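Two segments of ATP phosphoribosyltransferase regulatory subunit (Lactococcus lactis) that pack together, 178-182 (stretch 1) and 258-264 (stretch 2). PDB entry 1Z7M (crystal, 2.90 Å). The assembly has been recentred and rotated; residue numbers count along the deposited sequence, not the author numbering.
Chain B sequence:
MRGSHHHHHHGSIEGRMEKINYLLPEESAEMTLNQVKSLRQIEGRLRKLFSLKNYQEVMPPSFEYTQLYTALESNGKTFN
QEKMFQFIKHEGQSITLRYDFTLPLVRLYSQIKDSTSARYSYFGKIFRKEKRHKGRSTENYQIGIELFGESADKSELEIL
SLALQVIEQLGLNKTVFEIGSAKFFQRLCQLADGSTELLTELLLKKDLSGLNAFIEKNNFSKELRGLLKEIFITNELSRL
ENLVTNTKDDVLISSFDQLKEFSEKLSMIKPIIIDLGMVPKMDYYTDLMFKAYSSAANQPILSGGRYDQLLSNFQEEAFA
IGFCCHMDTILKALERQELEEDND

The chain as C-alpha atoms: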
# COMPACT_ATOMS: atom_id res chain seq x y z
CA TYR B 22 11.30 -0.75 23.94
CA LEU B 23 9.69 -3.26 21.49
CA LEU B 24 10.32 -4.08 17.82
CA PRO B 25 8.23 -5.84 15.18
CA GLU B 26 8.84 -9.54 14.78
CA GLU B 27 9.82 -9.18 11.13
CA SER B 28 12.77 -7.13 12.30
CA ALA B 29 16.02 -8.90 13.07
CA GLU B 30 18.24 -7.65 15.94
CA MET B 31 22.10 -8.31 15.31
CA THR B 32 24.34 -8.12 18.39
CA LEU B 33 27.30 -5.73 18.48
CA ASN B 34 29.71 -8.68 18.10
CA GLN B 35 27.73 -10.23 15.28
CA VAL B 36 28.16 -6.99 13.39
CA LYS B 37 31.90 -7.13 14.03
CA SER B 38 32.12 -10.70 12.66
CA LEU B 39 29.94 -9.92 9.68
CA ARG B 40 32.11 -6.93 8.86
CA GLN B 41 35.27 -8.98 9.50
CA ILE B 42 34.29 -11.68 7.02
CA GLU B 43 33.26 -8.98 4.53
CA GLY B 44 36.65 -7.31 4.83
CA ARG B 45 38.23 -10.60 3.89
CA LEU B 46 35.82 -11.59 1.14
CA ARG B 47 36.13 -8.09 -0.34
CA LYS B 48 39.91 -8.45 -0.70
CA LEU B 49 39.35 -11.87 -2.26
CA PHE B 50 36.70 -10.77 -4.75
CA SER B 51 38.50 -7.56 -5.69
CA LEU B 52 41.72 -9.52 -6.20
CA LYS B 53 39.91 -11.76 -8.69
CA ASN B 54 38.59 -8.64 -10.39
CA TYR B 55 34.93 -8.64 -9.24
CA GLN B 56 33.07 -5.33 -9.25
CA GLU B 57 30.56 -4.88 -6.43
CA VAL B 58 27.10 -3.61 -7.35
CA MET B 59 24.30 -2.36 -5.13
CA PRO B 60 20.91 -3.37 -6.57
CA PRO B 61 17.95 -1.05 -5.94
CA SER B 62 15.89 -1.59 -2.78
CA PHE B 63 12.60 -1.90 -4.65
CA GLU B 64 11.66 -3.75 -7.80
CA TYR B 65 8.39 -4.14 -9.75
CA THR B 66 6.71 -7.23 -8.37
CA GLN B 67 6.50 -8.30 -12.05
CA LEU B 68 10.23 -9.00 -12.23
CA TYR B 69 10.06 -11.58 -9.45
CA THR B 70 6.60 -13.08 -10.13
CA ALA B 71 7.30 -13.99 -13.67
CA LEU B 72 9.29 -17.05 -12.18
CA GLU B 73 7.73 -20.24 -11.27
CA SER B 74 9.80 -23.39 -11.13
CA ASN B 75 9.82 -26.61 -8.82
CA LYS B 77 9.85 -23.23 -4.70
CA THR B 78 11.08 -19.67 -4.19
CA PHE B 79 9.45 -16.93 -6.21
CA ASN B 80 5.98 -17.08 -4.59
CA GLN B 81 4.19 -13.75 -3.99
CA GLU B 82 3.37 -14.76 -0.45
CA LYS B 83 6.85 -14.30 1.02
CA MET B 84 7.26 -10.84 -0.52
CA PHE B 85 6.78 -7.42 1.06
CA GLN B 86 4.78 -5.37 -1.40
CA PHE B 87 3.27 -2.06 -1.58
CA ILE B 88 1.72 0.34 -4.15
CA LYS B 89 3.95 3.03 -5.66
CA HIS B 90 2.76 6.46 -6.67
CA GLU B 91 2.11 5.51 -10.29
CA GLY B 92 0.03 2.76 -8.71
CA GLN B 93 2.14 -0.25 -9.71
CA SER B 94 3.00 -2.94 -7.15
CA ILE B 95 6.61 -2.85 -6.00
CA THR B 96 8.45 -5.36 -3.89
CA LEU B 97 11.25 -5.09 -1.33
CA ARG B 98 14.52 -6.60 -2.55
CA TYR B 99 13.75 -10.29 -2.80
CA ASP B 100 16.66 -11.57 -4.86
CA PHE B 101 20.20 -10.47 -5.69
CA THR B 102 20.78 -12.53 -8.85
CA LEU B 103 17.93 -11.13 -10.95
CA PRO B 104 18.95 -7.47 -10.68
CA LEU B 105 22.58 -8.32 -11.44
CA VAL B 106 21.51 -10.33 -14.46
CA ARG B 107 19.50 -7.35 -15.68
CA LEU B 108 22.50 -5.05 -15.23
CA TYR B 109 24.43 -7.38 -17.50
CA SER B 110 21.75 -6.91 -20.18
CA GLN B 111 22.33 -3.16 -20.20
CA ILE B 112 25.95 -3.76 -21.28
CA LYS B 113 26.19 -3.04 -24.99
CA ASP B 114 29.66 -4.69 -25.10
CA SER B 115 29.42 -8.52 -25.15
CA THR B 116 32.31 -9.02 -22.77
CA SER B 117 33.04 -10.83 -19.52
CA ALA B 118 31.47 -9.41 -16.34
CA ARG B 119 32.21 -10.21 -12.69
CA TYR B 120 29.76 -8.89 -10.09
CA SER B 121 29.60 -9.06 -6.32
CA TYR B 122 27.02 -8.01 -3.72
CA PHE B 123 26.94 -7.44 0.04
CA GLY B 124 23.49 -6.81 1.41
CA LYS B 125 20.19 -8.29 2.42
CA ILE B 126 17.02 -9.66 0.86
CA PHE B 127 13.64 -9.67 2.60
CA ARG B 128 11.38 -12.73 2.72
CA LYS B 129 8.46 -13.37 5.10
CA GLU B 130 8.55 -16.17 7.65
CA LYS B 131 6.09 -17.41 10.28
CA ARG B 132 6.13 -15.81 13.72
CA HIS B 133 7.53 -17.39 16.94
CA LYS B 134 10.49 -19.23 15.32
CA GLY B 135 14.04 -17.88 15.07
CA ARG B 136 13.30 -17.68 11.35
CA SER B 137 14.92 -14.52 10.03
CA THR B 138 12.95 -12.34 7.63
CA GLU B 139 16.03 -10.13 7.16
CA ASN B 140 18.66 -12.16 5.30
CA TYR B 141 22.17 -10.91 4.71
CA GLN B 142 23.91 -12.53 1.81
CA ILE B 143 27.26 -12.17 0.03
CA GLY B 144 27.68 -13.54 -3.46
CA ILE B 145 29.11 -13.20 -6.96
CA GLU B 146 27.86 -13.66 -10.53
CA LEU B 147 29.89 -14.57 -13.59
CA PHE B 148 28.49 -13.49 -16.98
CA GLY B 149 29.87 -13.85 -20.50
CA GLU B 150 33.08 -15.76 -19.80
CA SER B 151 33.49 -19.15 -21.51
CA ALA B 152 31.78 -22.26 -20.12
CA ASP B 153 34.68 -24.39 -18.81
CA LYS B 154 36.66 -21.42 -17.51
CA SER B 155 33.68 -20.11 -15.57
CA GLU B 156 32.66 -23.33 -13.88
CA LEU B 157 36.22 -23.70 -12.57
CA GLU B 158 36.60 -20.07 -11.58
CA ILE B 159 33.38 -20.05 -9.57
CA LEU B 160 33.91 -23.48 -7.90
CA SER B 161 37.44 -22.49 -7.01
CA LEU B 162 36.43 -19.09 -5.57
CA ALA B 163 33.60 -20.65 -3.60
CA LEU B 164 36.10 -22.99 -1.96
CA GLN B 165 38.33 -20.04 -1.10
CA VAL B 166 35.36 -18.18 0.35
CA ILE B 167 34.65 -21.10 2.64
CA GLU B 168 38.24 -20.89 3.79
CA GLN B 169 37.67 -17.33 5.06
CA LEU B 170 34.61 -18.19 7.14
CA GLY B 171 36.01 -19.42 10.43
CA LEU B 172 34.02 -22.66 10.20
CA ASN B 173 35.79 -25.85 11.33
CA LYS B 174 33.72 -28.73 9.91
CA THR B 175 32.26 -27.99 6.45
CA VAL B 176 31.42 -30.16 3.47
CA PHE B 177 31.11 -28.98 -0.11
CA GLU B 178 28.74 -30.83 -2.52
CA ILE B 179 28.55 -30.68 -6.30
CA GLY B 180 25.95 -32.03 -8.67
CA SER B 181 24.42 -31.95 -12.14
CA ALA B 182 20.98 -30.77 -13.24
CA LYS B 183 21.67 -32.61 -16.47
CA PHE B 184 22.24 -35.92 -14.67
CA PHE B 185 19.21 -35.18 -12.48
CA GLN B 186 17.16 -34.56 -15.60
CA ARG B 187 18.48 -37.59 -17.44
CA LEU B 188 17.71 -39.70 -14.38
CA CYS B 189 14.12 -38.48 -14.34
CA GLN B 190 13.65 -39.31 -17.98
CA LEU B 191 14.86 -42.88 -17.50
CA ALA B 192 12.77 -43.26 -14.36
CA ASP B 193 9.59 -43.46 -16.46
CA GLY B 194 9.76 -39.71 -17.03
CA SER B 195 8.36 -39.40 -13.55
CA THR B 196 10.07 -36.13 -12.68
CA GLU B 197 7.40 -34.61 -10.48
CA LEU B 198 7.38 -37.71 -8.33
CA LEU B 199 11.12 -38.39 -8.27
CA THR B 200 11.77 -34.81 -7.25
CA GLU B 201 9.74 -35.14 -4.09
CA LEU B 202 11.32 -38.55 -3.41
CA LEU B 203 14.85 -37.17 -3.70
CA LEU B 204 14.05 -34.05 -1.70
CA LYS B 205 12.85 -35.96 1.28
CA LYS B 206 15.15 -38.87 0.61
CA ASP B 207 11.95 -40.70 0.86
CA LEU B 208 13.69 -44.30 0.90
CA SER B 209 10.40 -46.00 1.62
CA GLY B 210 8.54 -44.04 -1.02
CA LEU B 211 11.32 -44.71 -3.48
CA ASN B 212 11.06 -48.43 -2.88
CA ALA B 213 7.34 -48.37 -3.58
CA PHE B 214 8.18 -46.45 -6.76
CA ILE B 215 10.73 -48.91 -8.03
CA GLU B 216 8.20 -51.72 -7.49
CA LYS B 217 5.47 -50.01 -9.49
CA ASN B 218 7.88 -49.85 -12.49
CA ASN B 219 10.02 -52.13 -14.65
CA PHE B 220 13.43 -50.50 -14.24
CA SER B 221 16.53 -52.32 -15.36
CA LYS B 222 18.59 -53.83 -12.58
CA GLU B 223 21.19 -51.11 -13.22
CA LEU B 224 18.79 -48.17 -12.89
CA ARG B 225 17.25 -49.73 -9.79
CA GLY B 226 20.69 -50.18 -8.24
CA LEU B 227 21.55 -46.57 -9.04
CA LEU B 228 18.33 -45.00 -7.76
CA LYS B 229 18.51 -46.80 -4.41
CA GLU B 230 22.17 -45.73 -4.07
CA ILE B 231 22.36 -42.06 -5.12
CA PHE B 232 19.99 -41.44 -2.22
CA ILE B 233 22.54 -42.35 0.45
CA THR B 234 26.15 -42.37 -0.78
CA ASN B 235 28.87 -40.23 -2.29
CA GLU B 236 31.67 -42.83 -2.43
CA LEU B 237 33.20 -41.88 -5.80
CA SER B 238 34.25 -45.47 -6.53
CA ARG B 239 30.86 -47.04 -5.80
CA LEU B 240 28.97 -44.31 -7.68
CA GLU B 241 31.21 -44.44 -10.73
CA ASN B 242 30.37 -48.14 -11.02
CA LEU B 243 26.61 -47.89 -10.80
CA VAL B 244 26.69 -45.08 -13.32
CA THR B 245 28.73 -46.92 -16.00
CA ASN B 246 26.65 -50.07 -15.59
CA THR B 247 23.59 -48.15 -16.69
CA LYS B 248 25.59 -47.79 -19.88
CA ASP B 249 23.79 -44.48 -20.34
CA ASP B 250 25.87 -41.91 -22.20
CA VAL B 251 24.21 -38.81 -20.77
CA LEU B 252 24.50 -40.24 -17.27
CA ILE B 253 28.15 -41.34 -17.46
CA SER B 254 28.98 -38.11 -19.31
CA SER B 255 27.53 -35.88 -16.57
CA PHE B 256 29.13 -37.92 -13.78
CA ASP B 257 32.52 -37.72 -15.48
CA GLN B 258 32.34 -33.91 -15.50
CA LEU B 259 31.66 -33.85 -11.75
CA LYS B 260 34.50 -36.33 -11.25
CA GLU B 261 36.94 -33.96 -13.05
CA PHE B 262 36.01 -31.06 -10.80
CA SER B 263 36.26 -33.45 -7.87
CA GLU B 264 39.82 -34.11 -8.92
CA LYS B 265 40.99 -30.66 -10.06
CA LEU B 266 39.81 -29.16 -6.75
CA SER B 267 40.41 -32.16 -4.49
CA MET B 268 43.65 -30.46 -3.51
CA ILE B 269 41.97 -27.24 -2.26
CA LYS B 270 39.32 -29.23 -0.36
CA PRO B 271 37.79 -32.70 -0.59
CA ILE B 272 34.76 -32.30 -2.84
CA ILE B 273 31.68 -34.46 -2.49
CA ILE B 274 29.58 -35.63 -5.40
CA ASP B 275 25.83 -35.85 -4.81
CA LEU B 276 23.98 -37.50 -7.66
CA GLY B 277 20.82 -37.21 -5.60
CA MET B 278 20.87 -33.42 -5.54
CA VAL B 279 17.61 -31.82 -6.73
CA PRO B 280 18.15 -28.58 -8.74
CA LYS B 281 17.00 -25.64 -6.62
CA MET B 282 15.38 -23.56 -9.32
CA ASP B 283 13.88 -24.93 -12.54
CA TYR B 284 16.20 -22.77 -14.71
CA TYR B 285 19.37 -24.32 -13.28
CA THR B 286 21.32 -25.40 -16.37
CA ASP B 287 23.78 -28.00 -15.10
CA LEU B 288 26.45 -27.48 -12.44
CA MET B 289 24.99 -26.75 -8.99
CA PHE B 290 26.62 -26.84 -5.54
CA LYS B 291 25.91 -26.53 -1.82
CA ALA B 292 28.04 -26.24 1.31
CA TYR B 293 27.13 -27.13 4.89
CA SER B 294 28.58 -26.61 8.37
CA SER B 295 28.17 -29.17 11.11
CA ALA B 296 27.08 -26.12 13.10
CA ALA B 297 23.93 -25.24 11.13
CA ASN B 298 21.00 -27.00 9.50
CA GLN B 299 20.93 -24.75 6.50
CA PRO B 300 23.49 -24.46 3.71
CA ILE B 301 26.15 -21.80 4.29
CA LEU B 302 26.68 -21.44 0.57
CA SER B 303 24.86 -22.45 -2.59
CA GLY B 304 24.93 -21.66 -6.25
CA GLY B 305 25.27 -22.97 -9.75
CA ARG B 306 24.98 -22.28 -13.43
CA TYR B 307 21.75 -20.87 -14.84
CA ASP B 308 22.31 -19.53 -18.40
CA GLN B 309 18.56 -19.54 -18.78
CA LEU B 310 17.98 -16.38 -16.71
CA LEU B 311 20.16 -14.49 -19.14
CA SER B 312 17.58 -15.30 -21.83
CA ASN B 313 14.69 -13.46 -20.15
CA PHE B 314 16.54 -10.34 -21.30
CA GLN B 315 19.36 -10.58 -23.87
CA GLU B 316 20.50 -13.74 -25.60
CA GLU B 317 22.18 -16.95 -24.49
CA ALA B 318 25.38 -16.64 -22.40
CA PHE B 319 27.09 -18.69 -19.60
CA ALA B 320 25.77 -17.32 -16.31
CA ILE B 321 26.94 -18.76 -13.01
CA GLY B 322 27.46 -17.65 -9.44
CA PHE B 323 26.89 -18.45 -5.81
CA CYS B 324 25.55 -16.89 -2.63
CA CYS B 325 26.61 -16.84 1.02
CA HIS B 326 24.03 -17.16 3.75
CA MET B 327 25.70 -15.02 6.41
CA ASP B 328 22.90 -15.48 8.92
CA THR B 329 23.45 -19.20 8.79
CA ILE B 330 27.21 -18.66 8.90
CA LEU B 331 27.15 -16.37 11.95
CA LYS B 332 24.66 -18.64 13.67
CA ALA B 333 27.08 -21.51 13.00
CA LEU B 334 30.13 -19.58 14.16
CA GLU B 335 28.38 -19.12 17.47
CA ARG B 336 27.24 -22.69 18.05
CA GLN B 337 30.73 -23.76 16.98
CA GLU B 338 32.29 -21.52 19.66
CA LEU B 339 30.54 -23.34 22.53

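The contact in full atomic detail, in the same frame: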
# COMPACT_ATOMS: atom_id res chain seq x y z
N GLU B 178 29.39 -29.84 -1.64
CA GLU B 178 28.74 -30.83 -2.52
C GLU B 178 28.44 -30.32 -3.92
O GLU B 178 27.85 -29.25 -4.07
CB GLU B 178 27.41 -31.29 -1.93
CG GLU B 178 27.50 -32.09 -0.64
CD GLU B 178 26.13 -32.32 -0.01
OE1 GLU B 178 26.06 -33.00 1.04
OE2 GLU B 178 25.11 -31.82 -0.55
N ILE B 179 28.83 -31.08 -4.93
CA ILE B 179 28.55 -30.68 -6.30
C ILE B 179 27.60 -31.66 -6.97
O ILE B 179 27.53 -32.83 -6.60
CB ILE B 179 29.82 -30.57 -7.13
CG1 ILE B 179 30.57 -31.90 -7.11
CG2 ILE B 179 30.68 -29.47 -6.60
CD1 ILE B 179 31.81 -31.89 -7.97
N GLY B 180 26.89 -31.17 -7.98
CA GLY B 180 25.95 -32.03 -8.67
C GLY B 180 25.69 -31.58 -10.10
O GLY B 180 26.32 -30.63 -10.58
N SER B 181 24.76 -32.26 -10.76
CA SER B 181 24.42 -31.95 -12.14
C SER B 181 22.92 -31.99 -12.44
O SER B 181 22.27 -33.01 -12.26
CB SER B 181 25.14 -32.92 -13.06
OG SER B 181 24.78 -32.68 -14.40
N ALA B 182 22.39 -30.86 -12.90
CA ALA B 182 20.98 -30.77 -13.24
C ALA B 182 20.75 -31.70 -14.42
O ALA B 182 19.71 -32.34 -14.53
CB ALA B 182 20.62 -29.35 -13.62
N GLN B 258 32.08 -35.34 -15.69
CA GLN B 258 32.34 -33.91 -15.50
C GLN B 258 32.50 -33.58 -14.01
O GLN B 258 33.43 -32.89 -13.62
CB GLN B 258 31.20 -33.09 -16.10
CG GLN B 258 31.45 -31.59 -16.04
CD GLN B 258 32.59 -31.15 -16.93
OE1 GLN B 258 32.46 -31.12 -18.15
NE2 GLN B 258 33.73 -30.81 -16.33
N LEU B 259 31.59 -34.09 -13.19
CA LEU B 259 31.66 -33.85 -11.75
C LEU B 259 32.96 -34.45 -11.22
O LEU B 259 33.65 -33.83 -10.41
CB LEU B 259 30.47 -34.50 -11.03
CG LEU B 259 29.09 -34.02 -11.45
CD1 LEU B 259 28.03 -34.86 -10.79
CD2 LEU B 259 28.92 -32.55 -11.10
N LYS B 260 33.28 -35.65 -11.68
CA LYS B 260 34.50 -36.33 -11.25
C LYS B 260 35.75 -35.48 -11.53
O LYS B 260 36.64 -35.42 -10.70
CB LYS B 260 34.59 -37.69 -11.94
CG LYS B 260 35.70 -38.58 -11.42
CD LYS B 260 35.85 -39.81 -12.30
CE LYS B 260 37.30 -40.29 -12.32
NZ LYS B 260 37.61 -41.18 -13.49
N GLU B 261 35.80 -34.82 -12.69
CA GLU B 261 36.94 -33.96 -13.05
C GLU B 261 37.10 -32.88 -12.00
O GLU B 261 38.16 -32.72 -11.39
CB GLU B 261 36.76 -33.28 -14.42
CG GLU B 261 37.06 -34.14 -15.65
CD GLU B 261 37.12 -33.33 -16.97
OE1 GLU B 261 38.01 -32.43 -17.09
OE2 GLU B 261 36.29 -33.58 -17.89
N PHE B 262 36.03 -32.12 -11.79
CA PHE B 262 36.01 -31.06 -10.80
C PHE B 262 36.46 -31.64 -9.46
O PHE B 262 37.27 -31.05 -8.76
CB PHE B 262 34.58 -30.51 -10.66
CG PHE B 262 34.10 -29.74 -11.87
CD1 PHE B 262 32.74 -29.68 -12.16
CD2 PHE B 262 35.00 -29.08 -12.70
CE1 PHE B 262 32.28 -28.96 -13.27
CE2 PHE B 262 34.55 -28.36 -13.81
CZ PHE B 262 33.18 -28.31 -14.09
N SER B 263 35.92 -32.81 -9.13
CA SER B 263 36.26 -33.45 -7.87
C SER B 263 37.76 -33.59 -7.78
O SER B 263 38.35 -33.35 -6.73
CB SER B 263 35.60 -34.82 -7.79
OG SER B 263 35.67 -35.34 -6.47
N GLU B 264 38.38 -33.94 -8.90
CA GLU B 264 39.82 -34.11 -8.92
C GLU B 264 40.59 -32.80 -9.00
O GLU B 264 41.49 -32.59 -8.20
CB GLU B 264 40.23 -35.02 -10.08
CG GLU B 264 39.91 -36.47 -9.84
CD GLU B 264 39.94 -37.30 -11.12
OE1 GLU B 264 39.64 -38.51 -11.03
OE2 GLU B 264 40.26 -36.74 -12.21

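Residues 178-181 form the end of a β-strand and 258-264 lie within a longer α-helix; their N-to-C directions differ by 157°, so the two run nearly antiparallel, with axes 8.9 Å apart at closest approach. The register centres on Gly 180 and Leu 259, whose CA atoms are 6.7 Å apart. Inside the helix, Ser 263 N donates to Leu 259 O at 2.8 Å, and Phe 262 N to Gln 258 O at 3.3 Å. No hydrogen bond crosses between the stretches, so the contact rests on packing, burying 210 Å² in total.

Leu 259 (chi1 m, chi2 t) gives up the most area, 81 Å², and Ile 179 (chi1 p, chi2 t) follows with 68 Å². Both CA-to-CB bonds point toward the opposing stretch. Ile 179 CD1 lies 3.6 Å from Leu 259 O, 4.2 Å from Leu 259 CB and 4.1 Å from Phe 262 CB, which places the methyl over one turn of helix. Leu 259 packs farther along the strand, both methyls near Gly 180 and Ser 181: CD2 is 3.3 Å from Gly 180 O and 4.3 Å from Ser 181 CB, CD1 4.2 Å from that CB. The Ser 181 side chain caps a backbone N just past the stretch. The CA-to-CB bond of Lys 260 points away, and the residue makes no contact.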